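Local coordinates for protein syndapin (Drosophila melanogaster, PDB 3I2W) that binds membrane phospholipids through its dimeric F-BAR domain, the part described here, and probably acts in endocytosis and the internalisation of plasma membrane proteins, at residues L119-Q127 / D210-C218; S153-A161 / M175-K183. All coordinates share one frame; numbering follows the deposited sequence.

Contact 1 of 2, residues L119-Q127 / D210-C218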
ATOM      1  N   LEU B 119     -14.011  30.123  25.503  1.00 29.84           N
ATOM      2  CA  LEU B 119     -15.370  29.693  25.663  1.00 30.39           C
ATOM      3  C   LEU B 119     -15.687  29.052  26.983  1.00 30.47           C
ATOM      4  O   LEU B 119     -16.849  28.875  27.317  1.00 31.01           O
ATOM      5  CB  LEU B 119     -15.741  28.731  24.577  1.00 30.31           C
ATOM      6  CG  LEU B 119     -16.387  29.617  23.582  1.00 31.92           C
ATOM      7  CD1 LEU B 119     -15.209  30.276  22.843  1.00 37.40           C
ATOM      8  CD2 LEU B 119     -17.052  28.708  22.740  1.00 35.85           C
ATOM      9  N   GLU B 120     -14.675  28.645  27.725  1.00 30.07           N
ATOM     10  CA  GLU B 120     -14.988  27.994  28.960  1.00 29.91           C
ATOM     11  C   GLU B 120     -15.333  29.143  29.784  1.00 30.47           C
ATOM     12  O   GLU B 120     -16.303  29.094  30.503  1.00 31.61           O
ATOM     13  CB  GLU B 120     -13.793  27.278  29.531  1.00 29.21           C
ATOM     14  CG  GLU B 120     -13.657  25.874  29.037  1.00 30.12           C
ATOM     15  CD  GLU B 120     -12.377  25.222  29.521  1.00 31.81           C
ATOM     16  OE1 GLU B 120     -11.592  25.895  30.204  1.00 34.81           O
ATOM     17  OE2 GLU B 120     -12.157  24.031  29.258  1.00 30.72           O
ATOM     18  N   ASP B 121     -14.535  30.199  29.642  1.00 31.05           N
ATOM     19  CA  ASP B 121     -14.771  31.500  30.254  1.00 30.87           C
ATOM     20  C   ASP B 121     -16.163  32.037  29.928  1.00 30.43           C
ATOM     21  O   ASP B 121     -16.848  32.529  30.791  1.00 31.70           O
ATOM     22  CB  ASP B 121     -13.672  32.496  29.853  1.00 30.16           C
ATOM     23  CG  ASP B 121     -12.318  32.176  30.529  1.00 33.69           C
ATOM     24  OD1 ASP B 121     -12.196  31.173  31.262  1.00 37.15           O
ATOM     25  OD2 ASP B 121     -11.316  32.883  30.316  1.00 38.60           O
ATOM     26  N   LEU B 122     -16.623  31.899  28.709  1.00 30.20           N
ATOM     27  CA  LEU B 122     -17.873  32.489  28.395  1.00 29.58           C
ATOM     28  C   LEU B 122     -18.966  31.700  29.062  1.00 29.90           C
ATOM     29  O   LEU B 122     -19.929  32.289  29.515  1.00 31.07           O
ATOM     30  CB  LEU B 122     -18.045  32.521  26.910  1.00 29.27           C
ATOM     31  CG  LEU B 122     -19.161  33.392  26.422  1.00 29.51           C
ATOM     32  CD1 LEU B 122     -18.784  34.813  26.688  1.00 33.59           C
ATOM     33  CD2 LEU B 122     -19.351  33.171  24.943  1.00 28.34           C
ATOM     34  N   PHE B 123     -18.840  30.379  29.137  1.00 29.61           N
ATOM     35  CA  PHE B 123     -19.835  29.561  29.821  1.00 29.50           C
ATOM     36  C   PHE B 123     -19.805  29.863  31.310  1.00 31.00           C
ATOM     37  O   PHE B 123     -20.824  29.875  31.993  1.00 31.31           O
ATOM     38  CB  PHE B 123     -19.502  28.103  29.703  1.00 28.65           C
ATOM     39  CG  PHE B 123     -20.147  27.413  28.558  1.00 28.11           C
ATOM     40  CD1 PHE B 123     -21.530  27.290  28.477  1.00 27.96           C
ATOM     41  CD2 PHE B 123     -19.373  26.824  27.572  1.00 25.65           C
ATOM     42  CE1 PHE B 123     -22.118  26.614  27.426  1.00 26.48           C
ATOM     43  CE2 PHE B 123     -19.975  26.150  26.535  1.00 26.85           C
ATOM     44  CZ  PHE B 123     -21.347  26.036  26.466  1.00 24.59           C
ATOM     45  N   LYS B 124     -18.608  30.065  31.827  1.00 31.73           N
ATOM     46  CA  LYS B 124     -18.458  30.176  33.230  1.00 32.76           C
ATOM     47  C   LYS B 124     -19.178  31.437  33.603  1.00 32.80           C
ATOM     48  O   LYS B 124     -19.850  31.467  34.589  1.00 33.26           O
ATOM     49  CB  LYS B 124     -16.982  30.218  33.592  1.00 33.73           C
ATOM     50  CG  LYS B 124     -16.679  30.033  35.038  1.00 35.93           C
ATOM     51  CD  LYS B 124     -15.305  30.540  35.351  1.00 43.25           C
ATOM     52  CE  LYS B 124     -15.074  30.541  36.855  1.00 48.81           C
ATOM     53  NZ  LYS B 124     -15.178  29.137  37.399  1.00 51.28           N
ATOM     54  N   LYS B 125     -19.068  32.473  32.779  1.00 33.42           N
ATOM     55  CA  LYS B 125     -19.707  33.748  33.043  1.00 33.34           C
ATOM     56  C   LYS B 125     -21.212  33.572  32.932  1.00 33.46           C
ATOM     57  O   LYS B 125     -21.969  33.828  33.834  1.00 34.18           O
ATOM     58  CB  LYS B 125     -19.240  34.712  32.008  1.00 32.78           C
ATOM     59  CG  LYS B 125     -18.850  36.067  32.576  1.00 37.93           C
ATOM     60  CD  LYS B 125     -18.932  37.155  31.503  1.00 41.03           C
ATOM     61  CE  LYS B 125     -20.273  37.052  30.817  1.00 43.97           C
ATOM     62  NZ  LYS B 125     -20.556  38.360  30.245  1.00 50.20           N
ATOM     63  N   ALA B 126     -21.652  33.088  31.804  1.00 33.62           N
ATOM     64  CA  ALA B 126     -23.004  32.663  31.661  1.00 33.33           C
ATOM     65  C   ALA B 126     -23.577  31.850  32.830  1.00 34.05           C
ATOM     66  O   ALA B 126     -24.764  31.857  33.002  1.00 35.47           O
ATOM     67  CB  ALA B 126     -23.109  31.881  30.395  1.00 32.27           C
ATOM     68  N   GLN B 127     -22.783  31.114  33.616  1.00 34.19           N
ATOM     69  CA  GLN B 127     -23.372  30.175  34.585  1.00 32.84           C
ATOM     70  C   GLN B 127     -23.263  30.733  35.990  1.00 33.74           C
ATOM     71  O   GLN B 127     -24.014  30.322  36.886  1.00 34.20           O
ATOM     72  CB  GLN B 127     -22.669  28.829  34.508  1.00 32.49           C
ATOM     73  CG  GLN B 127     -23.356  27.710  35.227  1.00 30.81           C
ATOM     74  CD  GLN B 127     -22.647  26.385  35.068  1.00 30.95           C
ATOM     75  OE1 GLN B 127     -21.459  26.212  35.440  1.00 25.44           O
ATOM     76  NE2 GLN B 127     -23.391  25.400  34.541  1.00 32.65           N
ATOM     77  N   ASP B 210     -28.980  32.267  28.282  1.00 35.05           N
ATOM     78  CA  ASP B 210     -27.534  32.400  28.336  1.00 34.30           C
ATOM     79  C   ASP B 210     -26.741  31.148  27.917  1.00 32.70           C
ATOM     80  O   ASP B 210     -25.933  31.193  26.982  1.00 32.08           O
ATOM     81  CB  ASP B 210     -27.119  32.885  29.713  1.00 34.85           C
ATOM     82  CG  ASP B 210     -27.593  34.303  29.987  1.00 38.88           C
ATOM     83  OD1 ASP B 210     -28.132  34.908  29.041  1.00 41.05           O
ATOM     84  OD2 ASP B 210     -27.407  34.815  31.123  1.00 42.70           O
HETATM   85  N   MSE B 211     -26.951  30.029  28.580  1.00 30.58           N
HETATM   86  CA  MSE B 211     -26.200  28.926  28.149  1.00 29.24           C
HETATM   87  C   MSE B 211     -26.502  28.588  26.630  1.00 30.63           C
HETATM   88  O   MSE B 211     -25.589  28.253  25.872  1.00 31.46           O
HETATM   89  CB  MSE B 211     -26.349  27.763  29.125  1.00 28.85           C
HETATM   90  CG  MSE B 211     -25.877  28.010  30.566  1.00 23.15           C
HETATM   91 SE   MSE B 211     -24.122  27.850  30.956  1.00 14.93          SE
HETATM   92  CE  MSE B 211     -23.816  29.490  31.043  1.00 13.06           C
ATOM     93  N   THR B 212     -27.741  28.737  26.153  1.00 30.85           N
ATOM     94  CA  THR B 212     -28.089  28.341  24.790  1.00 30.31           C
ATOM     95  C   THR B 212     -27.285  29.125  23.782  1.00 30.78           C
ATOM     96  O   THR B 212     -26.930  28.681  22.707  1.00 31.32           O
ATOM     97  CB  THR B 212     -29.525  28.567  24.608  1.00 29.81           C
ATOM     98  OG1 THR B 212     -30.192  27.808  25.621  1.00 33.08           O
ATOM     99  CG2 THR B 212     -30.033  28.032  23.287  1.00 30.38           C
ATOM    100  N   SER B 213     -26.906  30.293  24.192  1.00 30.71           N
ATOM    101  CA  SER B 213     -26.389  31.214  23.293  1.00 30.27           C
ATOM    102  C   SER B 213     -24.935  30.875  23.141  1.00 30.14           C
ATOM    103  O   SER B 213     -24.396  30.959  22.051  1.00 30.53           O
ATOM    104  CB  SER B 213     -26.599  32.561  23.912  1.00 29.91           C
ATOM    105  OG  SER B 213     -25.874  33.489  23.194  1.00 33.64           O
ATOM    106  N   VAL B 214     -24.299  30.504  24.248  1.00 30.32           N
ATOM    107  CA  VAL B 214     -22.874  30.107  24.277  1.00 29.26           C
ATOM    108  C   VAL B 214     -22.717  28.772  23.595  1.00 29.42           C
ATOM    109  O   VAL B 214     -21.771  28.584  22.868  1.00 29.86           O
ATOM    110  CB  VAL B 214     -22.337  29.981  25.696  1.00 28.64           C
ATOM    111  CG1 VAL B 214     -20.943  29.487  25.683  1.00 27.92           C
ATOM    112  CG2 VAL B 214     -22.325  31.311  26.332  1.00 28.24           C
ATOM    113  N   PHE B 215     -23.666  27.866  23.811  1.00 28.97           N
ATOM    114  CA  PHE B 215     -23.606  26.545  23.260  1.00 28.23           C
ATOM    115  C   PHE B 215     -23.655  26.606  21.765  1.00 29.25           C
ATOM    116  O   PHE B 215     -23.012  25.834  21.086  1.00 29.76           O
ATOM    117  CB  PHE B 215     -24.809  25.768  23.708  1.00 27.24           C
ATOM    118  CG  PHE B 215     -24.833  24.348  23.226  1.00 24.66           C
ATOM    119  CD1 PHE B 215     -23.929  23.414  23.716  1.00 22.68           C
ATOM    120  CD2 PHE B 215     -25.789  23.929  22.329  1.00 22.84           C
ATOM    121  CE1 PHE B 215     -23.958  22.105  23.287  1.00 20.97           C
ATOM    122  CE2 PHE B 215     -25.867  22.593  21.928  1.00 21.66           C
ATOM    123  CZ  PHE B 215     -24.950  21.691  22.385  1.00 21.40           C
ATOM    124  N   GLU B 216     -24.427  27.535  21.239  1.00 30.09           N
ATOM    125  CA  GLU B 216     -24.651  27.525  19.825  1.00 29.68           C
ATOM    126  C   GLU B 216     -23.435  28.120  19.125  1.00 29.26           C
ATOM    127  O   GLU B 216     -23.142  27.740  17.969  1.00 30.86           O
ATOM    128  CB  GLU B 216     -25.989  28.163  19.451  1.00 29.55           C
ATOM    129  CG  GLU B 216     -27.181  27.178  19.543  1.00 34.17           C
ATOM    130  CD  GLU B 216     -27.054  25.925  18.629  1.00 42.77           C
ATOM    131  OE1 GLU B 216     -26.488  26.072  17.509  1.00 47.81           O
ATOM    132  OE2 GLU B 216     -27.517  24.792  19.018  1.00 43.97           O
ATOM    133  N   LYS B 217     -22.705  28.995  19.812  1.00 26.82           N
ATOM    134  CA  LYS B 217     -21.439  29.452  19.307  1.00 26.15           C
ATOM    135  C   LYS B 217     -20.529  28.244  19.019  1.00 27.10           C
ATOM    136  O   LYS B 217     -19.745  28.230  18.024  1.00 27.10           O
ATOM    137  CB  LYS B 217     -20.747  30.360  20.311  1.00 25.69           C
ATOM    138  CG  LYS B 217     -21.103  31.846  20.212  1.00 24.57           C
ATOM    139  CD  LYS B 217     -20.759  32.649  21.512  1.00 23.52           C
ATOM    140  CE  LYS B 217     -21.018  34.223  21.414  1.00 22.90           C
ATOM    141  NZ  LYS B 217     -22.505  34.406  21.199  1.00 27.05           N
ATOM    142  N   CYS B 218     -20.654  27.243  19.889  1.00 26.43           N
ATOM    143  CA  CYS B 218     -19.836  26.091  19.847  1.00 26.45           C
ATOM    144  C   CYS B 218     -20.302  25.211  18.741  1.00 26.35           C
ATOM    145  O   CYS B 218     -19.514  24.814  17.913  1.00 27.54           O
ATOM    146  CB  CYS B 218     -19.891  25.374  21.168  1.00 26.32           C
ATOM    147  SG  CYS B 218     -18.965  26.312  22.424  1.00 33.75           S
TER
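Val214 sets its CG1 methyl squarely over the middle of the Phe123 ring: CG1 of Val214 lies 3.3 Å from the ring centroid of Phe123 and only 2° off the ring normal, a CH-pi contact that touches all six ring carbons about equally. CG1 is anti to the backbone N (chi1 176°), which leaves CG2, anti to the carbonyl carbon, to meet CD2 of Leu122 at 3.8 Å, the two side chains running in opposing senses.

Selenium and sulfur take other positions round the same ring. Met211, present as selenomethionine, places SE 3.6 Å from CD1 of Phe123, at the ring edge and close to its plane, a Met-aromatic contact. Cys218 SG comes obliquely, 4.2 Å from CE2 of Phe123. Phe123 is thus a knob seated in a hole formed by Met211, Val214, Phe215 and Cys218.

The axes of these segments of helices 114-159 and 169-240 run antiparallel at 170°, 9.2 Å apart, as expected of the elongated helical bundle of an F-BAR domain. Ring stacking of Phe123 with Tyr10 ties the pair to the N-terminal region. Phe215 meets Phe123 through CA and CB, since its CB points away from 119-127; its side chain packs on Gly276 of the second subunit.

Apolar packing continues along the more exposed flank, where CD2 of Leu122 reaches the aliphatic part of Lys217, 3.7 Å from its CD, the two chains set roughly perpendicular. No hydrogen bond joins the segments; the amide of Gln127 instead bonds to Tyr207 and to the backbone N of Gly8.

Contact 2 of 2, residues S153-A161 / M175-K183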
ATOM      1  N   SER B 153     -34.294  16.246  68.366  1.00 75.10           N
ATOM      2  CA  SER B 153     -33.467  15.687  69.419  1.00 74.07           C
ATOM      3  C   SER B 153     -33.499  16.622  70.615  1.00 73.74           C
ATOM      4  O   SER B 153     -32.945  16.312  71.674  1.00 74.33           O
ATOM      5  CB  SER B 153     -32.033  15.563  68.935  1.00 74.00           C
ATOM      6  OG  SER B 153     -31.467  16.848  68.842  1.00 72.46           O
ATOM      7  N   ALA B 154     -34.128  17.776  70.433  1.00 72.61           N
ATOM      8  CA  ALA B 154     -34.248  18.748  71.487  1.00 71.43           C
ATOM      9  C   ALA B 154     -35.562  18.487  72.172  1.00 70.99           C
ATOM     10  O   ALA B 154     -35.669  18.624  73.393  1.00 70.92           O
ATOM     11  CB  ALA B 154     -34.196  20.166  70.930  1.00 71.33           C
ATOM     12  N   THR B 155     -36.563  18.108  71.381  1.00 70.48           N
ATOM     13  CA  THR B 155     -37.872  17.766  71.916  1.00 70.15           C
ATOM     14  C   THR B 155     -37.776  16.418  72.589  1.00 69.87           C
ATOM     15  O   THR B 155     -38.644  16.051  73.347  1.00 70.39           O
ATOM     16  CB  THR B 155     -38.987  17.756  70.845  1.00 70.03           C
ATOM     17  OG1 THR B 155     -38.476  17.197  69.641  1.00 71.31           O
ATOM     18  CG2 THR B 155     -39.484  19.161  70.536  1.00 69.81           C
ATOM     19  N   ASN B 156     -36.701  15.695  72.313  1.00 69.94           N
ATOM     20  CA  ASN B 156     -36.368  14.488  73.039  1.00 69.97           C
ATOM     21  C   ASN B 156     -35.848  14.703  74.441  1.00 69.56           C
ATOM     22  O   ASN B 156     -36.266  14.004  75.377  1.00 69.29           O
ATOM     23  CB  ASN B 156     -35.327  13.702  72.274  1.00 70.37           C
ATOM     24  CG  ASN B 156     -35.934  12.573  71.512  1.00 73.12           C
ATOM     25  OD1 ASN B 156     -37.098  12.215  71.743  1.00 75.09           O
ATOM     26  ND2 ASN B 156     -35.166  11.990  70.590  1.00 75.56           N
ATOM     27  N   GLN B 157     -34.912  15.637  74.585  1.00 68.99           N
ATOM     28  CA  GLN B 157     -34.296  15.853  75.871  1.00 69.15           C
ATOM     29  C   GLN B 157     -35.265  16.477  76.833  1.00 69.04           C
ATOM     30  O   GLN B 157     -35.221  16.178  78.011  1.00 69.26           O
ATOM     31  CB  GLN B 157     -33.070  16.713  75.784  1.00 68.97           C
ATOM     32  CG  GLN B 157     -32.130  16.347  74.704  1.00 71.47           C
ATOM     33  CD  GLN B 157     -31.091  17.430  74.565  1.00 75.22           C
ATOM     34  OE1 GLN B 157     -30.572  17.913  75.573  1.00 77.23           O
ATOM     35  NE2 GLN B 157     -30.804  17.852  73.326  1.00 75.46           N
ATOM     36  N   GLU B 158     -36.147  17.333  76.347  1.00 69.23           N
ATOM     37  CA  GLU B 158     -37.206  17.824  77.189  1.00 69.79           C
ATOM     38  C   GLU B 158     -38.080  16.684  77.736  1.00 70.07           C
ATOM     39  O   GLU B 158     -38.483  16.740  78.887  1.00 69.86           O
ATOM     40  CB  GLU B 158     -38.057  18.850  76.464  1.00 70.01           C
ATOM     41  CG  GLU B 158     -38.840  19.719  77.427  1.00 71.66           C
ATOM     42  CD  GLU B 158     -39.859  20.596  76.745  1.00 74.06           C
ATOM     43  OE1 GLU B 158     -40.727  20.047  76.028  1.00 75.92           O
ATOM     44  OE2 GLU B 158     -39.805  21.838  76.946  1.00 76.28           O
ATOM     45  N   ARG B 159     -38.363  15.666  76.920  1.00 70.60           N
ATOM     46  CA  ARG B 159     -39.004  14.431  77.377  1.00 71.50           C
ATOM     47  C   ARG B 159     -38.488  13.977  78.742  1.00 71.15           C
ATOM     48  O   ARG B 159     -39.242  13.922  79.723  1.00 70.50           O
ATOM     49  CB  ARG B 159     -38.776  13.312  76.358  1.00 72.23           C
ATOM     50  CG  ARG B 159     -38.910  11.870  76.913  1.00 76.60           C
ATOM     51  CD  ARG B 159     -40.367  11.382  77.045  1.00 83.22           C
ATOM     52  NE  ARG B 159     -40.944  11.021  75.743  1.00 88.09           N
ATOM     53  CZ  ARG B 159     -41.637  11.847  74.950  1.00 89.98           C
ATOM     54  NH1 ARG B 159     -41.869  13.109  75.312  1.00 90.37           N
ATOM     55  NH2 ARG B 159     -42.109  11.406  73.787  1.00 90.67           N
ATOM     56  N   ASN B 160     -37.190  13.676  78.792  1.00 71.30           N
ATOM     57  CA  ASN B 160     -36.532  13.104  79.984  1.00 71.51           C
ATOM     58  C   ASN B 160     -35.916  14.117  80.958  1.00 70.74           C
ATOM     59  O   ASN B 160     -34.953  13.836  81.657  1.00 71.17           O
ATOM     60  CB  ASN B 160     -35.514  12.059  79.548  1.00 71.89           C
ATOM     61  CG  ASN B 160     -35.206  12.149  78.068  1.00 73.61           C
ATOM     62  OD1 ASN B 160     -34.161  12.664  77.680  1.00 75.65           O
ATOM     63  ND2 ASN B 160     -36.133  11.681  77.228  1.00 74.19           N
ATOM     64  N   ALA B 161     -36.505  15.301  80.986  1.00 70.00           N
ATOM     65  CA  ALA B 161     -36.231  16.328  81.979  1.00 69.21           C
ATOM     66  C   ALA B 161     -37.457  16.431  82.869  1.00 68.25           C
ATOM     67  O   ALA B 161     -37.343  16.539  84.092  1.00 68.48           O
ATOM     68  CB  ALA B 161     -35.953  17.709  81.300  1.00 69.24           C
HETATM   69  N   MSE B 175     -33.797  23.675  78.718  1.00 44.86           N
HETATM   70  CA  MSE B 175     -34.299  22.710  77.777  1.00 45.40           C
HETATM   71  C   MSE B 175     -35.598  23.098  77.155  1.00 42.78           C
HETATM   72  O   MSE B 175     -35.807  22.847  75.980  1.00 44.09           O
HETATM   73  CB  MSE B 175     -34.461  21.363  78.430  1.00 48.26           C
HETATM   74  CG  MSE B 175     -33.346  20.408  78.006  1.00 59.08           C
HETATM   75 SE   MSE B 175     -33.043  19.111  79.417  1.00 90.49          SE
HETATM   76  CE  MSE B 175     -31.211  18.569  78.863  1.00 82.59           C
ATOM     77  N   HIS B 176     -36.483  23.699  77.934  1.00 38.77           N
ATOM     78  CA  HIS B 176     -37.728  24.201  77.429  1.00 37.26           C
ATOM     79  C   HIS B 176     -37.407  25.320  76.429  1.00 39.78           C
ATOM     80  O   HIS B 176     -38.101  25.385  75.346  1.00 40.00           O
ATOM     81  CB  HIS B 176     -38.576  24.722  78.563  1.00 36.15           C
ATOM     82  CG  HIS B 176     -39.786  25.496  78.126  1.00 37.59           C
ATOM     83  ND1 HIS B 176     -41.068  24.951  78.179  1.00 40.00           N
ATOM     84  CD2 HIS B 176     -39.935  26.780  77.673  1.00 36.06           C
ATOM     85  CE1 HIS B 176     -41.961  25.863  77.773  1.00 40.00           C
ATOM     86  NE2 HIS B 176     -41.297  26.979  77.452  1.00 40.00           N
ATOM     87  N   ASP B 177     -36.430  26.181  76.732  1.00 42.13           N
ATOM     88  CA  ASP B 177     -36.155  27.303  75.875  1.00 46.20           C
ATOM     89  C   ASP B 177     -35.573  26.844  74.574  1.00 48.85           C
ATOM     90  O   ASP B 177     -35.927  27.399  73.538  1.00 49.45           O
ATOM     91  CB  ASP B 177     -35.206  28.291  76.532  1.00 46.64           C
ATOM     92  CG  ASP B 177     -35.866  29.108  77.619  1.00 47.97           C
ATOM     93  OD1 ASP B 177     -37.104  28.959  77.881  1.00 49.76           O
ATOM     94  OD2 ASP B 177     -35.124  29.906  78.216  1.00 50.18           O
ATOM     95  N   ARG B 178     -34.672  25.857  74.635  1.00 51.77           N
ATOM     96  CA  ARG B 178     -34.057  25.277  73.448  1.00 54.47           C
ATOM     97  C   ARG B 178     -35.082  24.749  72.470  1.00 55.13           C
ATOM     98  O   ARG B 178     -34.982  25.026  71.304  1.00 55.53           O
ATOM     99  CB  ARG B 178     -33.152  24.147  73.822  1.00 55.40           C
ATOM    100  CG  ARG B 178     -31.707  24.402  73.593  1.00 61.20           C
ATOM    101  CD  ARG B 178     -30.965  23.073  73.771  1.00 70.95           C
ATOM    102  NE  ARG B 178     -29.696  23.236  74.485  1.00 78.81           N
ATOM    103  CZ  ARG B 178     -28.791  22.266  74.664  1.00 82.94           C
ATOM    104  NH1 ARG B 178     -29.009  21.043  74.178  1.00 84.47           N
ATOM    105  NH2 ARG B 178     -27.665  22.521  75.337  1.00 84.11           N
ATOM    106  N   VAL B 179     -36.072  24.004  72.938  1.00 56.45           N
ATOM    107  CA  VAL B 179     -37.123  23.466  72.059  1.00 57.62           C
ATOM    108  C   VAL B 179     -37.812  24.567  71.273  1.00 58.66           C
ATOM    109  O   VAL B 179     -37.846  24.544  70.072  1.00 59.43           O
ATOM    110  CB  VAL B 179     -38.186  22.651  72.853  1.00 57.61           C
ATOM    111  CG1 VAL B 179     -39.421  22.399  72.022  1.00 56.19           C
ATOM    112  CG2 VAL B 179     -37.592  21.336  73.344  1.00 56.95           C
ATOM    113  N   GLN B 180     -38.362  25.539  71.968  1.00 60.38           N
ATOM    114  CA  GLN B 180     -39.051  26.650  71.345  1.00 61.64           C
ATOM    115  C   GLN B 180     -38.145  27.462  70.375  1.00 61.30           C
ATOM    116  O   GLN B 180     -38.637  28.042  69.408  1.00 61.58           O
ATOM    117  CB  GLN B 180     -39.629  27.528  72.473  1.00 62.23           C
ATOM    118  CG  GLN B 180     -40.431  28.758  72.036  1.00 67.18           C
ATOM    119  CD  GLN B 180     -41.742  28.394  71.321  1.00 73.81           C
ATOM    120  OE1 GLN B 180     -42.065  27.203  71.131  1.00 75.79           O
ATOM    121  NE2 GLN B 180     -42.506  29.424  70.920  1.00 74.77           N
ATOM    122  N   LYS B 181     -36.837  27.497  70.652  1.00 61.01           N
ATOM    123  CA  LYS B 181     -35.855  28.284  69.902  1.00 61.02           C
ATOM    124  C   LYS B 181     -35.456  27.489  68.677  1.00 60.09           C
ATOM    125  O   LYS B 181     -35.069  28.041  67.653  1.00 60.01           O
ATOM    126  CB  LYS B 181     -34.581  28.529  70.738  1.00 61.41           C
ATOM    127  CG  LYS B 181     -33.902  29.951  70.653  1.00 65.76           C
ATOM    128  CD  LYS B 181     -33.773  30.614  69.219  1.00 71.45           C
ATOM    129  CE  LYS B 181     -32.554  30.121  68.381  1.00 74.11           C
ATOM    130  NZ  LYS B 181     -31.203  30.483  68.956  1.00 75.89           N
ATOM    131  N   THR B 182     -35.510  26.178  68.798  1.00 59.24           N
ATOM    132  CA  THR B 182     -35.129  25.368  67.699  1.00 58.49           C
ATOM    133  C   THR B 182     -36.322  25.184  66.793  1.00 59.22           C
ATOM    134  O   THR B 182     -36.149  24.850  65.635  1.00 60.55           O
ATOM    135  CB  THR B 182     -34.575  24.015  68.120  1.00 58.20           C
ATOM    136  OG1 THR B 182     -35.568  23.312  68.860  1.00 56.82           O
ATOM    137  CG2 THR B 182     -33.260  24.152  68.920  1.00 56.72           C
ATOM    138  N   LYS B 183     -37.537  25.385  67.271  1.00 59.19           N
ATOM    139  CA  LYS B 183     -38.618  25.345  66.316  1.00 59.38           C
ATOM    140  C   LYS B 183     -38.909  26.694  65.678  1.00 59.61           C
ATOM    141  O   LYS B 183     -39.597  26.763  64.676  1.00 59.30           O
ATOM    142  CB  LYS B 183     -39.848  24.649  66.851  1.00 59.57           C
ATOM    143  CG  LYS B 183     -40.382  25.151  68.148  1.00 60.91           C
ATOM    144  CD  LYS B 183     -41.397  24.138  68.723  1.00 62.46           C
ATOM    145  CE  LYS B 183     -40.866  22.711  68.654  1.00 61.78           C
ATOM    146  NZ  LYS B 183     -41.721  21.763  69.417  1.00 64.20           N
TER
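Val179 fits against Ala154 and Thr155 where two long helices of the F-BAR domain pair antiparallel near the connection that joins them; the local axes are 8.8 Å apart at 158°. The two methyls of Val179 divide the work. CG1, which stands anti to the backbone N, meets CG2 of Thr155 at 3.6 Å, whereas CG2 lies over the backbone of Ala154, 3.3 Å from its O, and also faces CB of Glu158.

Met175 fills the next position toward that connection. Its chain, stretched out past CG, carries SE of this selenomethionine to 3.7 Å from CB of Ala161 and brings CE to 3.4 Å from OE1 of Gln157, whose side chain is set roughly perpendicular to it. Glu158 and His176 run alongside one another, directed alike, with OE2 of Glu158 3.2 Å from CA of His176; carboxylate and ring planes are 39° apart. No hydrogen bond spans the segments; van der Waals contacts of methyls, selenium and side-chain or backbone oxygens make up the packing.

Farther out, Thr155 has OG1 bonded to the backbone O of Glu151, consistent with its methyl being turned to Val179 and to NZ of Lys183. Lys183 also packs on Glu151. The Gln157 amide is tethered to its own helix: NE2 donates to O of Ser153 at 3.1 Å, bent to 150° at the hydrogen, with the acceptor in the amide plane but the donor above the carbonyl plane rather than on a lone pair.

In the fold
Both contacts join the same two helices, 114-159 and 169-240, at different points along their antiparallel run. Their centres are 50 Å apart and their nearest atoms about 32 Å, so neither touches the other. Contact 2 is nested inside the chain loop closed by contact 1: the order is 119-127, 153-161, 175-183, 210-218. The centre of contact 2 lies about 64 Å from the centre of the chain, toward the outer end of the hairpin, where no other chain of the assembly reaches its segments. Contact 1, its centre about 23 Å from that of the chain, also meets the N-terminal region and the second subunit. One hairpin therefore extends from the dimeric body into a long arm, consistent with the elongated, membrane-binding shape of F-BAR dimers.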